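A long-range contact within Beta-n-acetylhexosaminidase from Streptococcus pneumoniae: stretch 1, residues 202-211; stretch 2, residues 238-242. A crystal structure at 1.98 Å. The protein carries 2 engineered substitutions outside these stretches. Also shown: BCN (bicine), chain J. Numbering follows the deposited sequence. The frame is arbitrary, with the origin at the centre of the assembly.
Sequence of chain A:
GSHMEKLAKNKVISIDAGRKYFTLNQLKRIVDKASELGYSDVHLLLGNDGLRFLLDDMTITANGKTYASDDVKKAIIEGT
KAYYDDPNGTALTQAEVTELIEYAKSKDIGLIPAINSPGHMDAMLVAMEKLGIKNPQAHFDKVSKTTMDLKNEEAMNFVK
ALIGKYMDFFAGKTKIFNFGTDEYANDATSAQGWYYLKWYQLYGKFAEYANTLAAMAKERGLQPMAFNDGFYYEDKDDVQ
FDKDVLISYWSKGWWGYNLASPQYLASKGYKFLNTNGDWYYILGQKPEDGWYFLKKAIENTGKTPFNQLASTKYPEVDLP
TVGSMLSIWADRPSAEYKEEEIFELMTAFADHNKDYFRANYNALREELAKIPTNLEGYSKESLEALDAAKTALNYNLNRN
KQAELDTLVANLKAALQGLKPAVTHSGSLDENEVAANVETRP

Stretch 1 202-211: LYGKFAEYAN
Stretch 2 238-242: DVQFD

This is a helix-against-extended-segment contact in which one flank of a helix packs on two apolar side chains of an irregular strand-like run, and a single asparagine closes one end by pairing with its backbone. Residues 203-211 are helical, with phi/psi near -65/-40 and i to i+4 hydrogen bonds such as Ala207 N to Tyr203 O (3.0 Å) and Asn211 N to Ala207 O (2.8 Å); Leu202, at -110/1, precedes the helix and accepts from Phe206 N through its O at 3.0 Å. The partner belongs to no regular strand, yet from Val239 to Phe241 it is extended, with phi/psi of -120/126, -104/144 and -119/154, before Asp242 turns to -55/124.

The two backbones advance in the same direction. CA of Gly204 lies 5.8 Å from CA of Val239, CA of Ala207 6.1 Å from CA of Phe241, and CA of Asn211 5.5 Å from CA of Asp242, so seven residue steps along the helix are matched by three along the partner. Gly204 CA lies 4.0 Å from Val239 CG1, and a CB would fit there, so the geometry does not demand a glycine; Ala207 points its CB toward the partner.

Ala207 is the pivot. Its CB sits 3.4 Å from Val239 CG1 and also over one face of the Phe241 ring, 3.9 Å from the centroid and 24° off the normal, a CH-pi contact. Val239, chi1 169° (t), points toward the helix and also meets Tyr203, its CB 3.9 Å from Tyr203 CD2. Between these two apolar residues, Gln240 directs its CA-to-CB bond away from the helix, while its O accepts from Asn211 ND2.

Phe241 has the largest area covered in the contact. Its CA-to-CB bond runs sideways, but chi1 -70° (m) and chi2 81° carry the ring to the helix. Phe206 CE2 approaches Phe241 CE2 at 3.7 Å, and Ala210 CB reaches the same atom at 4.3 Å, both at the ring edge. Tyr203 (chi1 -177°, t; chi2 62°) and Phe206 (chi1 171°, t; chi2 81°) likewise start sideways and bring their ends nearer. The Tyr203 and Phe241 rings form an oblique pair, centroids 5.6 Å apart and planes at 56°, with Tyr203 OH 3.2 Å from Phe241 CE1; that hydroxyl is hydrogen-bonded elsewhere in the structure.

The polar rule is written in Asn211, chi1 -68° (m) and chi2 -17°. Its amide reads the backbone on both sides of Phe241: OD1 accepts from Asp242 N at 2.8 Å and 158°, while ND2 donates to Gln240 O at 3.3 Å and 167°. One side chain thus satisfies a donor and an acceptor of the extended chain, and the two bonds are consistent with the observed register, at the end of the contact beside Phe241. Asp242, chi1 -175° (t) and chi2 -48°, extends this polar end through a water, which donates to Asn211 O at 2.8 Å and to Asp242 OD2 at 2.6 Å.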

# COMPACT_ATOMS: atom_id res chain seq x y z
N LEU A 202 19.69 6.97 18.41
CA LEU A 202 18.75 5.85 18.24
C LEU A 202 18.44 5.47 16.77
O LEU A 202 17.65 4.55 16.53
CB LEU A 202 17.45 6.13 19.01
CG LEU A 202 17.48 6.22 20.54
CD1 LEU A 202 16.21 6.85 21.07
CD2 LEU A 202 17.67 4.83 21.14
N TYR A 203 19.05 6.17 15.81
CA TYR A 203 18.81 5.91 14.38
C TYR A 203 19.35 4.53 13.95
O TYR A 203 18.73 3.84 13.15
CB TYR A 203 19.40 7.02 13.50
CG TYR A 203 19.16 6.91 12.00
CD1 TYR A 203 17.86 6.93 11.48
CD2 TYR A 203 20.23 6.83 11.11
CE1 TYR A 203 17.64 6.85 10.11
CE2 TYR A 203 20.01 6.74 9.72
CZ TYR A 203 18.71 6.75 9.23
OH TYR A 203 18.47 6.67 7.88
N GLY A 204 20.51 4.16 14.50
CA GLY A 204 21.06 2.82 14.33
C GLY A 204 20.12 1.73 14.82
O GLY A 204 20.03 0.65 14.22
N LYS A 205 19.40 2.02 15.89
CA LYS A 205 18.41 1.09 16.41
C LYS A 205 17.16 1.05 15.52
O LYS A 205 16.54 -0.01 15.40
CB LYS A 205 18.09 1.37 17.88
CG LYS A 205 19.28 1.03 18.79
CD LYS A 205 19.09 1.50 20.22
N PHE A 206 16.82 2.17 14.89
CA PHE A 206 15.79 2.17 13.85
C PHE A 206 16.15 1.26 12.67
O PHE A 206 15.30 0.52 12.17
CB PHE A 206 15.47 3.59 13.34
CG PHE A 206 14.58 3.59 12.14
CD1 PHE A 206 13.20 3.45 12.28
CD2 PHE A 206 15.11 3.68 10.86
CE1 PHE A 206 12.38 3.42 11.16
CE2 PHE A 206 14.30 3.65 9.74
CZ PHE A 206 12.93 3.53 9.89
N ALA A 207 17.40 1.34 12.22
CA ALA A 207 17.87 0.54 11.09
C ALA A 207 17.85 -0.95 11.43
O ALA A 207 17.46 -1.78 10.62
CB ALA A 207 19.25 0.98 10.66
N GLU A 208 18.24 -1.27 12.66
CA GLU A 208 18.24 -2.64 13.16
C GLU A 208 16.83 -3.23 13.07
O GLU A 208 16.66 -4.38 12.64
CB GLU A 208 18.77 -2.67 14.60
CG GLU A 208 18.75 -4.02 15.28
CD GLU A 208 18.80 -3.92 16.79
OE1 GLU A 208 19.40 -2.96 17.32
OE2 GLU A 208 18.24 -4.81 17.45
N TYR A 209 15.83 -2.43 13.45
CA TYR A 209 14.41 -2.81 13.38
C TYR A 209 13.86 -2.89 11.95
O TYR A 209 13.09 -3.81 11.60
CB TYR A 209 13.58 -1.82 14.21
CG TYR A 209 12.11 -2.15 14.25
CD1 TYR A 209 11.63 -3.17 15.07
CD2 TYR A 209 11.20 -1.41 13.50
CE1 TYR A 209 10.27 -3.45 15.12
CE2 TYR A 209 9.84 -1.70 13.53
CZ TYR A 209 9.39 -2.72 14.34
OH TYR A 209 8.04 -3.00 14.38
N ALA A 210 14.25 -1.91 11.12
CA ALA A 210 13.85 -1.88 9.71
C ALA A 210 14.42 -3.08 8.96
O ALA A 210 13.71 -3.73 8.18
CB ALA A 210 14.28 -0.57 9.06
N ASN A 211 15.69 -3.39 9.21
CA ASN A 211 16.36 -4.50 8.58
C ASN A 211 15.75 -5.85 9.02
O ASN A 211 15.57 -6.76 8.20
CB ASN A 211 17.87 -4.45 8.86
CG ASN A 211 18.56 -3.27 8.17
OD1 ASN A 211 18.03 -2.67 7.24
ND2 ASN A 211 19.78 -2.94 8.63
N ASP A 238 26.51 6.20 7.48
CA ASP A 238 27.21 5.60 8.61
C ASP A 238 26.32 4.57 9.31
O ASP A 238 26.79 3.81 10.16
CB ASP A 238 27.75 6.66 9.58
CG ASP A 238 26.68 7.63 10.05
OD1 ASP A 238 25.93 7.28 10.99
OD2 ASP A 238 26.59 8.74 9.49
N VAL A 239 25.04 4.57 8.95
CA VAL A 239 24.07 3.55 9.37
C VAL A 239 23.54 2.89 8.09
O VAL A 239 23.08 3.57 7.18
CB VAL A 239 22.93 4.17 10.22
CG1 VAL A 239 21.80 3.17 10.42
CG2 VAL A 239 23.47 4.63 11.56
N GLN A 240 23.63 1.57 8.02
CA GLN A 240 23.40 0.87 6.76
C GLN A 240 22.03 0.18 6.74
O GLN A 240 21.57 -0.31 7.76
CB GLN A 240 24.52 -0.14 6.49
CG GLN A 240 24.97 -0.18 5.04
CD GLN A 240 25.62 1.12 4.56
OE1 GLN A 240 25.57 1.46 3.37
NE2 GLN A 240 26.26 1.85 5.48
N PHE A 241 21.39 0.16 5.58
CA PHE A 241 20.07 -0.46 5.45
C PHE A 241 20.09 -1.62 4.45
O PHE A 241 20.95 -1.66 3.56
CB PHE A 241 19.01 0.58 5.05
CG PHE A 241 18.67 1.56 6.14
CD1 PHE A 241 19.49 2.67 6.38
CD2 PHE A 241 17.53 1.40 6.92
CE1 PHE A 241 19.18 3.58 7.39
CE2 PHE A 241 17.20 2.31 7.92
CZ PHE A 241 18.04 3.40 8.17
N ASP A 242 19.15 -2.55 4.64
CA ASP A 242 18.92 -3.71 3.75
C ASP A 242 18.69 -3.20 2.32
O ASP A 242 17.82 -2.37 2.08
CB ASP A 242 17.69 -4.48 4.26
CG ASP A 242 17.42 -5.79 3.49
OD1 ASP A 242 17.41 -5.77 2.25
OD2 ASP A 242 17.16 -6.83 4.13
N1 BCN J . 17.54 -11.41 11.11
C1 BCN J . 16.45 -12.39 10.84
C2 BCN J . 15.05 -11.89 11.25
O21 BCN J . 14.90 -11.48 12.42
O22 BCN J . 14.16 -11.96 10.38
C3 BCN J . 17.16 -9.98 11.00
C4 BCN J . 18.32 -9.03 11.34
O4 BCN J . 18.51 -8.12 10.25
C5 BCN J . 18.81 -11.81 10.45
C6 BCN J . 18.83 -11.59 8.92
O6 BCN J . 18.65 -12.83 8.24
O HOH W 1 17.90 -7.05 6.66